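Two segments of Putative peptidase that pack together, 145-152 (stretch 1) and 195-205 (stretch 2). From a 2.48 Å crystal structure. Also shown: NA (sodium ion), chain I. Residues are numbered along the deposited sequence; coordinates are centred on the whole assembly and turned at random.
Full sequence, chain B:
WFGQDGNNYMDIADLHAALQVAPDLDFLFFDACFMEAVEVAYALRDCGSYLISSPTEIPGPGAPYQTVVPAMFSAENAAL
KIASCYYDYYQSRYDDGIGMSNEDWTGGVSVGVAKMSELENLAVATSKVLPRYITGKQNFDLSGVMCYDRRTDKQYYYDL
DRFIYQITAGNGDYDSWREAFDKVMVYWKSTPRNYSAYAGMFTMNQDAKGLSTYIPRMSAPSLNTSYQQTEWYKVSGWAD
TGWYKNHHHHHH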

# COMPACT_ATOMS: atom_id res chain seq x y z
N VAL B 145 -17.80 -0.13 -13.60
CA VAL B 145 -16.39 -0.09 -13.24
C VAL B 145 -16.25 0.20 -11.75
O VAL B 145 -16.54 1.31 -11.31
CB VAL B 145 -15.62 0.98 -14.04
CG1 VAL B 145 -14.15 0.98 -13.63
CG2 VAL B 145 -15.76 0.74 -15.53
N MET B 146 -15.81 -0.80 -11.00
CA MET B 146 -15.68 -0.69 -9.55
C MET B 146 -14.90 0.55 -9.15
O MET B 146 -13.80 0.79 -9.66
CB MET B 146 -14.99 -1.92 -8.96
CG MET B 146 -14.73 -1.82 -7.46
SD MET B 146 -16.25 -1.71 -6.50
CE MET B 146 -15.60 -1.37 -4.86
N CYS B 147 -15.48 1.34 -8.26
CA CYS B 147 -14.81 2.50 -7.71
C CYS B 147 -14.40 2.21 -6.27
O CYS B 147 -15.26 1.99 -5.42
CB CYS B 147 -15.71 3.73 -7.77
SG CYS B 147 -14.91 5.27 -7.27
N TYR B 148 -13.10 2.21 -6.01
CA TYR B 148 -12.58 1.93 -4.67
C TYR B 148 -12.69 3.16 -3.76
O TYR B 148 -12.49 3.06 -2.55
CB TYR B 148 -11.12 1.48 -4.74
CG TYR B 148 -10.89 0.20 -5.51
CD1 TYR B 148 -11.41 -1.01 -5.06
CD2 TYR B 148 -10.14 0.20 -6.68
CE1 TYR B 148 -11.19 -2.19 -5.76
CE2 TYR B 148 -9.92 -0.97 -7.38
CZ TYR B 148 -10.44 -2.16 -6.92
OH TYR B 148 -10.22 -3.32 -7.63
N ASP B 149 -13.00 4.31 -4.35
CA ASP B 149 -13.09 5.56 -3.61
C ASP B 149 -14.55 5.92 -3.36
O ASP B 149 -15.27 6.32 -4.26
CB ASP B 149 -12.38 6.68 -4.37
CG ASP B 149 -12.12 7.91 -3.51
OD1 ASP B 149 -12.83 8.09 -2.49
OD2 ASP B 149 -11.21 8.69 -3.86
N ARG B 150 -14.97 5.80 -2.10
CA ARG B 150 -16.37 5.97 -1.73
C ARG B 150 -16.70 7.41 -1.35
O ARG B 150 -17.83 7.71 -0.98
CB ARG B 150 -16.71 5.02 -0.59
CG ARG B 150 -16.66 3.56 -1.00
CD ARG B 150 -17.85 3.25 -1.88
NE ARG B 150 -17.48 2.55 -3.10
CZ ARG B 150 -18.36 2.10 -3.99
NH1 ARG B 150 -19.66 2.28 -3.79
NH2 ARG B 150 -17.95 1.47 -5.09
N ARG B 151 -15.71 8.28 -1.46
CA ARG B 151 -15.90 9.71 -1.23
C ARG B 151 -16.35 10.38 -2.53
O ARG B 151 -15.52 10.68 -3.39
CB ARG B 151 -14.60 10.35 -0.73
CG ARG B 151 -14.02 9.65 0.49
CD ARG B 151 -12.55 10.00 0.68
NE ARG B 151 -11.76 9.63 -0.49
CZ ARG B 151 -10.44 9.73 -0.56
NH1 ARG B 151 -9.75 10.20 0.47
NH2 ARG B 151 -9.80 9.37 -1.67
N THR B 152 -17.65 10.62 -2.66
CA THR B 152 -18.22 11.05 -3.93
C THR B 152 -17.71 12.40 -4.43
O THR B 152 -17.92 12.75 -5.59
CB THR B 152 -19.76 11.11 -3.87
OG1 THR B 152 -20.17 12.21 -3.04
CG2 THR B 152 -20.33 9.81 -3.31
NA NA I . -16.73 -3.67 -11.52
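Stretch 2 195-205: YSAYAGMFTMN

Stretch 2 runs antiparallel to stretch 1: Asn205 lies beside Met146, CA to CA 6.0 Å, and Ala199 beside Arg150, CA to CA 5.9 Å. Stretch 1 is irregular throughout. Stretch 2 leaves a strand at Ser196, loops back, turns a corner at Met201 and is extended again at Phe202 and Thr203. The loop is closed by two backbone hydrogen bonds, Ser196 N to Gly200 O and Gly200 N to Ser196 O, both 2.7 Å. The two stretches bury 528 Å² between them.

Arg150 is covered most. The CA-to-CB bond of Arg150 points toward stretch 2, and Arg150 CB sits 3.8 Å from Ala199 CB and 3.4 Å from Ser196 OG. The side chain then lies across Phe202: Arg150 CG is 3.6 Å from the centroid of the Phe202 ring, over its face, and Arg150 NE is 3.3 Å from Phe202 CD2. The guanidinium also bonds within its own stretch, Arg150 NH2 donating to Cys147 O at 2.8 Å.

Met146 is covered nearly as much. Met146 CE reaches the edge of the Phe202 ring, 3.7 Å from Phe202 CE2, and lies 3.6 Å from Met204 SD and 3.4 Å from Thr203 O. A weak hydrogen bond runs from Asn205 N to Met146 SD at 3.6 Å. Met204 SD also meets the edge of the Tyr148 ring, 3.7 Å from Tyr148 CE1.

Arg151 packs on Tyr198, at the loop. Arg151 CD stands 3.7 Å from the centroid of the Tyr198 ring, almost on the ring normal, so the aliphatic part makes the close contact. A salt bridge within stretch 1, Arg151 NH2 to Asp149 OD2 at 2.7 Å, engages the charged end.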

# COMPACT_ATOMS: atom_id res chain seq x y z
N TYR B 195 -15.79 -1.75 4.58
CA TYR B 195 -16.28 -0.58 5.30
C TYR B 195 -15.57 0.69 4.85
O TYR B 195 -14.34 0.75 4.77
CB TYR B 195 -16.11 -0.75 6.81
CG TYR B 195 -16.42 0.50 7.58
CD1 TYR B 195 -17.74 0.88 7.84
CD2 TYR B 195 -15.40 1.33 8.05
CE1 TYR B 195 -18.03 2.03 8.55
CE2 TYR B 195 -15.69 2.48 8.76
CZ TYR B 195 -17.00 2.82 9.01
OH TYR B 195 -17.29 3.97 9.71
N SER B 196 -16.36 1.72 4.57
CA SER B 196 -15.84 3.05 4.29
C SER B 196 -16.16 3.99 5.44
O SER B 196 -17.31 4.08 5.87
CB SER B 196 -16.42 3.59 2.98
OG SER B 196 -16.02 4.93 2.76
N ALA B 197 -15.15 4.69 5.94
CA ALA B 197 -15.35 5.65 7.02
C ALA B 197 -16.08 6.90 6.52
O ALA B 197 -16.43 7.79 7.29
CB ALA B 197 -14.03 6.03 7.65
N TYR B 198 -16.32 6.94 5.21
CA TYR B 198 -16.99 8.08 4.59
C TYR B 198 -18.40 7.73 4.13
O TYR B 198 -19.31 8.55 4.23
CB TYR B 198 -16.15 8.58 3.41
CG TYR B 198 -14.73 8.92 3.79
CD1 TYR B 198 -14.39 10.18 4.27
CD2 TYR B 198 -13.72 7.96 3.69
CE1 TYR B 198 -13.10 10.49 4.63
CE2 TYR B 198 -12.42 8.26 4.05
CZ TYR B 198 -12.11 9.53 4.52
OH TYR B 198 -10.82 9.83 4.87
N ALA B 199 -18.59 6.50 3.64
CA ALA B 199 -19.86 6.10 3.06
C ALA B 199 -20.51 4.90 3.78
O ALA B 199 -21.69 4.63 3.59
CB ALA B 199 -19.68 5.78 1.59
N GLY B 200 -19.73 4.20 4.59
CA GLY B 200 -20.24 3.03 5.29
C GLY B 200 -19.89 1.74 4.57
O GLY B 200 -18.95 1.70 3.77
N MET B 201 -20.64 0.68 4.86
CA MET B 201 -20.45 -0.58 4.15
C MET B 201 -20.77 -0.37 2.68
O MET B 201 -21.81 0.19 2.33
CB MET B 201 -21.33 -1.68 4.75
CG MET B 201 -20.99 -2.04 6.18
SD MET B 201 -19.28 -2.60 6.37
CE MET B 201 -19.24 -3.99 5.24
N PHE B 202 -19.87 -0.82 1.81
CA PHE B 202 -20.09 -0.73 0.37
C PHE B 202 -19.71 -2.05 -0.30
O PHE B 202 -18.83 -2.77 0.18
CB PHE B 202 -19.29 0.43 -0.22
CG PHE B 202 -17.80 0.22 -0.19
CD1 PHE B 202 -17.07 0.48 0.96
CD2 PHE B 202 -17.12 -0.20 -1.33
CE1 PHE B 202 -15.70 0.30 0.99
CE2 PHE B 202 -15.74 -0.38 -1.31
CZ PHE B 202 -15.03 -0.13 -0.15
N THR B 203 -20.38 -2.35 -1.40
CA THR B 203 -20.15 -3.61 -2.11
C THR B 203 -18.84 -3.59 -2.90
O THR B 203 -18.54 -2.64 -3.62
CB THR B 203 -21.31 -3.92 -3.08
OG1 THR B 203 -22.55 -3.95 -2.36
CG2 THR B 203 -21.10 -5.27 -3.76
N MET B 204 -18.06 -4.66 -2.75
CA MET B 204 -16.88 -4.87 -3.58
C MET B 204 -17.26 -5.74 -4.77
O MET B 204 -17.51 -6.93 -4.61
CB MET B 204 -15.76 -5.52 -2.77
CG MET B 204 -14.51 -5.83 -3.59
SD MET B 204 -13.65 -4.33 -4.09
CE MET B 204 -13.05 -3.74 -2.52
N ASN B 205 -17.30 -5.13 -5.96
CA ASN B 205 -17.66 -5.86 -7.18
C ASN B 205 -16.84 -7.12 -7.37
O ASN B 205 -15.62 -7.12 -7.16
CB ASN B 205 -17.52 -4.95 -8.40
CG ASN B 205 -18.54 -3.83 -8.41
OD1 ASN B 205 -19.38 -3.74 -7.51
ND2 ASN B 205 -18.48 -2.98 -9.42